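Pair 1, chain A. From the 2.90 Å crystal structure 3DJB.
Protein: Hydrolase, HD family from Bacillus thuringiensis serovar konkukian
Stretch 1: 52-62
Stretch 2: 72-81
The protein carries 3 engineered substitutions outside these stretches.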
# COMPACT_ATOMS: atom_id res chain seq x y z
N GLU A 52 29.65 6.27 -2.05
CA GLU A 52 29.25 5.34 -1.00
C GLU A 52 29.31 5.96 0.39
O GLU A 52 28.32 5.95 1.12
CB GLU A 52 30.12 4.10 -1.02
CG GLU A 52 29.98 3.28 -2.24
CD GLU A 52 30.64 1.94 -2.09
OE1 GLU A 52 30.22 1.16 -1.20
OE2 GLU A 52 31.59 1.65 -2.85
N MSE A 53 30.47 6.47 0.76
CA MSE A 53 30.61 7.07 2.07
C MSE A 53 29.55 8.14 2.29
O MSE A 53 29.05 8.32 3.41
CB MSE A 53 31.99 7.70 2.24
CG MSE A 53 33.09 6.70 2.44
SE MSE A 53 32.72 5.59 3.98
CE MSE A 53 33.29 6.81 5.37
N ALA A 54 29.20 8.85 1.22
CA ALA A 54 28.20 9.91 1.35
C ALA A 54 26.82 9.33 1.56
O ALA A 54 26.18 9.60 2.58
CB ALA A 54 28.23 10.81 0.13
N ALA A 55 26.35 8.52 0.62
CA ALA A 55 25.02 7.92 0.71
C ALA A 55 24.80 7.23 2.05
O ALA A 55 23.70 7.20 2.56
CB ALA A 55 24.84 6.92 -0.40
N LEU A 56 25.88 6.69 2.61
CA LEU A 56 25.85 5.97 3.87
C LEU A 56 25.78 6.84 5.12
O LEU A 56 25.52 6.32 6.20
CB LEU A 56 27.08 5.08 3.97
CG LEU A 56 26.97 3.56 3.76
CD1 LEU A 56 27.85 3.11 2.61
CD2 LEU A 56 27.39 2.86 5.05
N LEU A 57 26.02 8.14 4.99
CA LEU A 57 26.00 9.00 6.17
C LEU A 57 25.11 10.25 6.08
O LEU A 57 25.09 11.07 7.01
CB LEU A 57 27.45 9.40 6.53
CG LEU A 57 28.44 8.31 6.98
CD1 LEU A 57 29.86 8.86 7.00
CD2 LEU A 57 28.06 7.78 8.35
N HIS A 58 24.37 10.39 4.97
CA HIS A 58 23.47 11.54 4.77
C HIS A 58 22.38 11.58 5.83
O HIS A 58 21.89 12.64 6.22
CB HIS A 58 22.83 11.51 3.35
CG HIS A 58 21.81 10.41 3.13
ND1 HIS A 58 22.08 9.08 3.36
CD2 HIS A 58 20.55 10.46 2.65
CE1 HIS A 58 21.03 8.35 3.02
NE2 HIS A 58 20.09 9.16 2.58
N ASP A 59 22.04 10.39 6.29
CA ASP A 59 21.01 10.23 7.29
C ASP A 59 21.49 10.45 8.72
O ASP A 59 20.70 10.82 9.58
CB ASP A 59 20.40 8.84 7.15
CG ASP A 59 19.17 8.84 6.26
OD1 ASP A 59 19.17 9.52 5.22
OD2 ASP A 59 18.20 8.14 6.61
N VAL A 60 22.77 10.25 8.97
CA VAL A 60 23.31 10.41 10.31
C VAL A 60 23.44 11.86 10.74
O VAL A 60 23.59 12.17 11.92
CB VAL A 60 24.65 9.69 10.43
CG1 VAL A 60 25.25 9.90 11.80
CG2 VAL A 60 24.43 8.22 10.19
N ALA A 61 23.35 12.77 9.78
CA ALA A 61 23.43 14.18 10.10
C ALA A 61 22.02 14.77 10.15
O ALA A 61 21.77 15.75 10.85
CB ALA A 61 24.29 14.90 9.07
N ASP A 62 21.09 14.16 9.42
CA ASP A 62 19.69 14.62 9.38
C ASP A 62 19.21 15.04 10.76
O ASP A 62 19.20 16.23 11.07
CB ASP A 62 18.80 13.49 8.84
CG ASP A 62 17.30 13.77 9.02
OD1 ASP A 62 16.78 14.73 8.39
OD2 ASP A 62 16.65 13.01 9.78
N GLY A 72 25.10 17.49 13.58
CA GLY A 72 25.52 16.19 13.09
C GLY A 72 26.68 16.27 12.12
O GLY A 72 27.40 15.30 11.90
N MSE A 73 26.85 17.44 11.52
CA MSE A 73 27.94 17.66 10.59
C MSE A 73 29.26 17.30 11.26
O MSE A 73 30.04 16.51 10.74
CB MSE A 73 27.97 19.12 10.16
CG MSE A 73 28.11 19.31 8.66
SE MSE A 73 26.73 18.40 7.65
CE MSE A 73 25.16 18.88 8.70
N LYS A 74 29.50 17.90 12.42
CA LYS A 74 30.73 17.62 13.14
C LYS A 74 30.66 16.20 13.67
O LYS A 74 31.67 15.65 14.10
CB LYS A 74 30.92 18.60 14.31
CG LYS A 74 32.21 18.36 15.12
CD LYS A 74 32.04 17.31 16.21
CE LYS A 74 33.34 17.06 16.95
NZ LYS A 74 33.96 18.32 17.46
N LYS A 75 29.47 15.61 13.66
CA LYS A 75 29.33 14.24 14.13
C LYS A 75 29.91 13.31 13.07
O LYS A 75 30.54 12.29 13.39
CB LYS A 75 27.85 13.92 14.38
CG LYS A 75 27.53 12.45 14.57
CD LYS A 75 26.25 12.26 15.40
CE LYS A 75 25.05 13.04 14.85
NZ LYS A 75 23.95 13.25 15.87
N VAL A 76 29.71 13.68 11.80
CA VAL A 76 30.21 12.94 10.65
C VAL A 76 31.64 13.38 10.38
O VAL A 76 32.52 12.59 10.03
CB VAL A 76 29.34 13.23 9.41
CG1 VAL A 76 29.93 12.59 8.16
CG2 VAL A 76 27.93 12.74 9.65
N SER A 77 31.85 14.68 10.56
CA SER A 77 33.16 15.29 10.39
C SER A 77 34.24 14.54 11.17
O SER A 77 35.14 13.95 10.58
CB SER A 77 33.10 16.75 10.84
OG SER A 77 34.36 17.18 11.30
N ASP A 78 34.13 14.56 12.50
CA ASP A 78 35.10 13.89 13.37
C ASP A 78 35.17 12.37 13.18
O ASP A 78 36.07 11.72 13.71
CB ASP A 78 34.84 14.23 14.86
CG ASP A 78 33.45 13.79 15.36
OD1 ASP A 78 33.09 14.17 16.50
OD2 ASP A 78 32.73 13.06 14.63
N TRP A 79 34.22 11.82 12.42
CA TRP A 79 34.21 10.38 12.17
C TRP A 79 35.12 10.05 10.99
O TRP A 79 35.97 9.16 11.07
CB TRP A 79 32.80 9.87 11.87
CG TRP A 79 32.81 8.46 11.31
CD1 TRP A 79 32.58 8.08 10.01
CD2 TRP A 79 33.13 7.25 12.02
NE1 TRP A 79 32.73 6.72 9.87
CE2 TRP A 79 33.08 6.19 11.09
CE3 TRP A 79 33.46 6.96 13.35
CZ2 TRP A 79 33.34 4.86 11.45
CZ3 TRP A 79 33.72 5.64 13.71
CH2 TRP A 79 33.66 4.61 12.76
N LEU A 80 34.93 10.77 9.89
CA LEU A 80 35.74 10.55 8.71
C LEU A 80 37.22 10.67 9.08
O LEU A 80 38.10 10.13 8.40
CB LEU A 80 35.36 11.57 7.64
CG LEU A 80 33.92 11.48 7.14
CD1 LEU A 80 33.71 12.53 6.08
CD2 LEU A 80 33.63 10.11 6.56
N GLU A 81 37.48 11.36 10.19
CA GLU A 81 38.82 11.56 10.70
C GLU A 81 39.35 10.29 11.33
O GLU A 81 40.45 9.85 11.03
CB GLU A 81 38.81 12.68 11.73
CG GLU A 81 38.75 14.03 11.10
CD GLU A 81 40.01 14.33 10.34
OE1 GLU A 81 39.96 15.17 9.42
OE2 GLU A 81 41.06 13.74 10.68

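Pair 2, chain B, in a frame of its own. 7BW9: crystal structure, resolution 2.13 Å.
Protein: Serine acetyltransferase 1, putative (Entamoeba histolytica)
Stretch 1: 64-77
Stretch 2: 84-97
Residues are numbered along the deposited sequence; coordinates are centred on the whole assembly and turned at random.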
# COMPACT_ATOMS: atom_id res chain seq x y z
N ARG B 64 7.36 27.38 7.34
CA ARG B 64 6.88 26.13 6.77
C ARG B 64 6.34 26.34 5.37
O ARG B 64 6.62 25.54 4.46
CB ARG B 64 5.82 25.53 7.69
CG ARG B 64 6.39 25.23 9.06
CD ARG B 64 5.49 24.40 9.91
NE ARG B 64 4.43 25.19 10.50
CZ ARG B 64 4.45 25.63 11.75
NH1 ARG B 64 5.47 25.33 12.54
NH2 ARG B 64 3.44 26.35 12.22
N LEU B 65 5.61 27.44 5.15
CA LEU B 65 5.08 27.73 3.83
C LEU B 65 6.22 27.91 2.83
O LEU B 65 6.18 27.36 1.72
CB LEU B 65 4.20 28.97 3.88
CG LEU B 65 3.18 29.11 2.75
CD1 LEU B 65 2.17 27.96 2.79
CD2 LEU B 65 2.48 30.48 2.82
N SER B 66 7.24 28.69 3.21
CA SER B 66 8.37 28.97 2.33
C SER B 66 9.13 27.70 1.98
O SER B 66 9.52 27.51 0.82
CB SER B 66 9.33 29.97 2.99
OG SER B 66 8.66 31.15 3.39
N LEU B 67 9.39 26.85 2.98
CA LEU B 67 10.06 25.58 2.71
C LEU B 67 9.24 24.72 1.76
O LEU B 67 9.78 24.10 0.84
CB LEU B 67 10.35 24.83 4.01
CG LEU B 67 11.02 23.46 3.89
CD1 LEU B 67 12.32 23.54 3.11
CD2 LEU B 67 11.27 22.85 5.27
N LEU B 68 7.92 24.67 1.95
CA LEU B 68 7.11 23.84 1.08
C LEU B 68 7.19 24.33 -0.37
O LEU B 68 7.55 23.57 -1.27
CB LEU B 68 5.66 23.80 1.56
CG LEU B 68 4.68 23.07 0.61
CD1 LEU B 68 4.89 21.54 0.57
CD2 LEU B 68 3.25 23.40 0.97
N VAL B 69 6.87 25.61 -0.60
CA VAL B 69 6.77 26.09 -1.98
C VAL B 69 8.12 26.04 -2.64
O VAL B 69 8.23 25.71 -3.84
CB VAL B 69 6.15 27.51 -2.06
CG1 VAL B 69 4.85 27.56 -1.28
CG2 VAL B 69 7.13 28.58 -1.59
N TYR B 70 9.19 26.28 -1.89
CA TYR B 70 10.49 26.29 -2.52
C TYR B 70 10.98 24.88 -2.83
O TYR B 70 11.70 24.68 -3.82
CB TYR B 70 11.45 27.09 -1.65
CG TYR B 70 11.23 28.61 -1.82
CD1 TYR B 70 11.05 29.17 -3.08
CD2 TYR B 70 11.18 29.46 -0.72
CE1 TYR B 70 10.85 30.55 -3.25
CE2 TYR B 70 10.99 30.84 -0.88
CZ TYR B 70 10.82 31.38 -2.14
OH TYR B 70 10.62 32.74 -2.30
N HIS B 71 10.56 23.87 -2.06
CA HIS B 71 10.81 22.51 -2.53
C HIS B 71 9.98 22.21 -3.77
O HIS B 71 10.46 21.54 -4.70
CB HIS B 71 10.52 21.50 -1.42
CG HIS B 71 10.56 20.08 -1.89
ND1 HIS B 71 11.68 19.29 -1.79
CD2 HIS B 71 9.61 19.31 -2.48
CE1 HIS B 71 11.43 18.09 -2.30
NE2 HIS B 71 10.18 18.08 -2.72
N ILE B 72 8.74 22.69 -3.82
CA ILE B 72 7.92 22.46 -5.01
C ILE B 72 8.53 23.18 -6.20
O ILE B 72 8.65 22.61 -7.30
CB ILE B 72 6.46 22.90 -4.78
CG1 ILE B 72 5.79 21.99 -3.74
CG2 ILE B 72 5.66 22.88 -6.09
CD1 ILE B 72 4.46 22.52 -3.24
N GLN B 73 8.95 24.44 -6.00
CA GLN B 73 9.55 25.19 -7.09
C GLN B 73 10.80 24.49 -7.63
O GLN B 73 10.98 24.37 -8.84
CB GLN B 73 9.87 26.62 -6.63
CG GLN B 73 10.69 27.41 -7.65
CD GLN B 73 10.47 28.91 -7.57
OE1 GLN B 73 9.69 29.42 -6.75
NE2 GLN B 73 11.16 29.65 -8.45
N ASN B 74 11.63 23.96 -6.73
CA ASN B 74 12.85 23.29 -7.20
C ASN B 74 12.54 22.01 -7.97
O ASN B 74 13.26 21.68 -8.92
CB ASN B 74 13.77 22.98 -6.02
CG ASN B 74 14.34 24.23 -5.39
OD1 ASN B 74 14.28 25.31 -5.98
ND2 ASN B 74 14.89 24.09 -4.18
N SER B 75 11.49 21.28 -7.60
CA SER B 75 11.17 20.07 -8.35
C SER B 75 10.59 20.40 -9.72
O SER B 75 10.89 19.71 -10.70
CB SER B 75 10.20 19.19 -7.56
OG SER B 75 10.63 19.07 -6.21
N ILE B 76 9.75 21.44 -9.80
CA ILE B 76 9.15 21.77 -11.09
C ILE B 76 10.21 22.29 -12.06
O ILE B 76 10.22 21.91 -13.24
CB ILE B 76 7.99 22.77 -10.91
CG1 ILE B 76 6.85 22.13 -10.10
CG2 ILE B 76 7.45 23.23 -12.26
CD1 ILE B 76 5.76 23.10 -9.71
N GLU B 77 11.13 23.13 -11.56
CA GLU B 77 12.26 23.59 -12.37
C GLU B 77 13.02 22.42 -12.98
O GLU B 77 13.39 22.46 -14.16
CB GLU B 77 13.23 24.41 -11.53
CG GLU B 77 12.76 25.79 -11.19
CD GLU B 77 13.89 26.67 -10.68
OE1 GLU B 77 15.07 26.39 -11.01
OE2 GLU B 77 13.60 27.62 -9.93
N LEU B 84 7.71 28.48 -15.41
CA LEU B 84 6.56 27.63 -15.11
C LEU B 84 6.47 27.33 -13.62
O LEU B 84 5.37 27.34 -13.04
CB LEU B 84 6.65 26.34 -15.93
CG LEU B 84 5.50 25.36 -15.67
CD1 LEU B 84 4.20 25.92 -16.22
CD2 LEU B 84 5.75 23.98 -16.27
N ALA B 85 7.61 27.06 -12.98
CA ALA B 85 7.61 26.80 -11.54
C ALA B 85 7.01 27.97 -10.77
O ALA B 85 6.13 27.78 -9.91
CB ALA B 85 9.03 26.50 -11.08
N GLU B 86 7.45 29.20 -11.07
CA GLU B 86 6.88 30.39 -10.43
C GLU B 86 5.38 30.50 -10.67
O GLU B 86 4.62 30.85 -9.76
CB GLU B 86 7.58 31.65 -10.94
CG GLU B 86 8.91 31.99 -10.27
CD GLU B 86 9.14 33.50 -10.15
OE1 GLU B 86 8.65 34.26 -11.03
OE2 GLU B 86 9.80 33.93 -9.18
N LYS B 87 4.95 30.26 -11.91
CA LYS B 87 3.52 30.32 -12.22
C LYS B 87 2.74 29.33 -11.37
O LYS B 87 1.72 29.68 -10.75
CB LYS B 87 3.32 30.05 -13.71
CG LYS B 87 1.88 29.89 -14.17
CD LYS B 87 1.83 29.63 -15.68
CE LYS B 87 0.48 29.06 -16.13
NZ LYS B 87 -0.65 29.98 -15.79
N CYS B 88 3.23 28.08 -11.28
CA CYS B 88 2.53 27.07 -10.49
C CYS B 88 2.48 27.45 -9.02
O CYS B 88 1.44 27.30 -8.37
CB CYS B 88 3.20 25.71 -10.68
SG CYS B 88 2.95 25.07 -12.36
N ILE B 89 3.59 27.95 -8.50
CA ILE B 89 3.68 28.34 -7.10
C ILE B 89 2.73 29.48 -6.79
O ILE B 89 2.08 29.51 -5.73
CB ILE B 89 5.15 28.72 -6.78
CG1 ILE B 89 5.98 27.46 -6.67
CG2 ILE B 89 5.26 29.64 -5.57
CD1 ILE B 89 5.25 26.34 -6.04
N THR B 90 2.66 30.46 -7.69
CA THR B 90 1.81 31.61 -7.44
C THR B 90 0.36 31.18 -7.32
O THR B 90 -0.34 31.56 -6.38
CB THR B 90 2.00 32.64 -8.56
OG1 THR B 90 3.36 33.11 -8.53
CG2 THR B 90 1.05 33.83 -8.40
N ALA B 91 -0.08 30.32 -8.24
CA ALA B 91 -1.45 29.82 -8.18
C ALA B 91 -1.70 29.05 -6.90
O ALA B 91 -2.74 29.21 -6.27
CB ALA B 91 -1.75 28.96 -9.41
N LEU B 92 -0.72 28.24 -6.47
CA LEU B 92 -0.88 27.46 -5.25
C LEU B 92 -1.01 28.36 -4.02
O LEU B 92 -1.90 28.15 -3.18
CB LEU B 92 0.31 26.51 -5.07
CG LEU B 92 0.34 25.74 -3.74
CD1 LEU B 92 -0.96 24.98 -3.47
CD2 LEU B 92 1.52 24.78 -3.71
N LEU B 93 -0.12 29.34 -3.88
CA LEU B 93 -0.19 30.26 -2.74
C LEU B 93 -1.53 30.99 -2.70
O LEU B 93 -2.19 31.05 -1.65
CB LEU B 93 0.97 31.25 -2.80
CG LEU B 93 2.29 30.59 -2.38
CD1 LEU B 93 3.53 31.40 -2.77
CD2 LEU B 93 2.29 30.29 -0.89
N SER B 94 -1.95 31.54 -3.84
CA SER B 94 -3.21 32.27 -3.88
C SER B 94 -4.42 31.39 -3.60
O SER B 94 -5.46 31.91 -3.17
CB SER B 94 -3.36 32.94 -5.25
OG SER B 94 -3.92 32.03 -6.18
N GLN B 95 -4.33 30.09 -3.83
CA GLN B 95 -5.43 29.18 -3.53
C GLN B 95 -5.30 28.49 -2.18
O GLN B 95 -6.15 27.65 -1.85
CB GLN B 95 -5.53 28.12 -4.62
CG GLN B 95 -5.63 28.69 -6.01
CD GLN B 95 -6.92 28.39 -6.66
OE1 GLN B 95 -7.10 27.33 -7.24
NE2 GLN B 95 -7.87 29.32 -6.56
N PHE B 96 -4.29 28.83 -1.38
CA PHE B 96 -3.96 27.97 -0.25
C PHE B 96 -5.05 27.96 0.81
O PHE B 96 -5.33 26.91 1.39
CB PHE B 96 -2.62 28.38 0.36
CG PHE B 96 -1.77 27.20 0.71
CD1 PHE B 96 -2.00 26.50 1.89
CD2 PHE B 96 -0.80 26.74 -0.16
CE1 PHE B 96 -1.24 25.39 2.21
CE2 PHE B 96 -0.03 25.63 0.15
CZ PHE B 96 -0.26 24.95 1.34
N VAL B 97 -5.67 29.10 1.10
CA VAL B 97 -6.74 29.09 2.09
C VAL B 97 -7.98 28.39 1.52
O VAL B 97 -8.67 27.66 2.24
CB VAL B 97 -7.02 30.53 2.56
CG1 VAL B 97 -8.30 30.61 3.40
CG2 VAL B 97 -5.82 31.05 3.38
O HOH W 1 10.19 32.50 -6.72

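The sharpest difference lies where the two backbones come closest. In pair 1 the CA atoms of A:Ala61 and A:Gly72 are 4.2 Å apart, and an ideal CB built on A:Gly72 would sit 2.8 Å from A:Ala61 CA, a clash. In pair 2 the matching CA atoms, of B:Gln73 and B:Ala85, are 5.1 Å apart, and that extra space admits a real methyl: B:Ala85 CB rests 3.7 Å from B:Gln73 O. At this close approach pair 1 pairs a glycine with an alanine, and pair 2, with a little more room, pairs an alanine with a glutamine.

Around this point the frame is shared. Fourteen central residues superpose with an RMSD of 0.8 Å. In pair 2 two helices run roughly antiparallel, at 146°, with axes approaching to 8.6 Å. Pair 1 follows the same path with a less regular first stretch, in which the bond from A:Val60 N to A:Leu57 O is weak at 3.1 Å. Neither pair has a direct hydrogen bond across the stretches, so packing does most of the work.

A:Val76 and B:Ile89 match, and both point toward the other stretch. A:Val76 CG1 meets A:Leu57 CD1 at 3.9 Å, and A:Val76 CG2 lies 4.3 Å from A:Ala61 CB. The longer isoleucine reaches further: B:Ile89 CD1 is 3.5 Å from B:Ile72 CG2, whereas at the matching positions A:Val60 CG1 and A:Val76 CG2 stand 4.5 Å apart.

Further along, A:Leu80 and B:Leu93 both start sideways and bring their ends nearer. A:Leu80 CD2 packs 3.5 Å from CE of the selenomethionine A:Met53; B:Leu93 CD2 lies 3.7 Å from B:Leu65 CD2. Here a flexible chain, in the mmm rotamer, and a branched one fill matching places. Bulk also trades across the contact. In pair 1 the larger leucine, A:Leu57, faces A:Val76, while in pair 2 the smaller B:Val69 faces B:Ile89, with B:Val69 CB 4.2 Å from B:Ile89 CG2.

The match of A:Met73 with B:Glu86 gives two answers for a residue whose CA-to-CB bond points away. The selenomethionine curls back, putting A:Met73 CE 4.1 Å from A:Ala61 CB. The glutamate places B:Glu86 CG 3.7 Å from B:Gln73 NE2 and also reaches that glutamine through a water, which donates to B:Gln73 OE1 at 3.1 Å and to B:Glu86 OE2 at 2.9 Å, bridging the two helices. In this match an apolar end meets an alanine in pair 1, and a carboxylate is joined by water to a glutamine in pair 2.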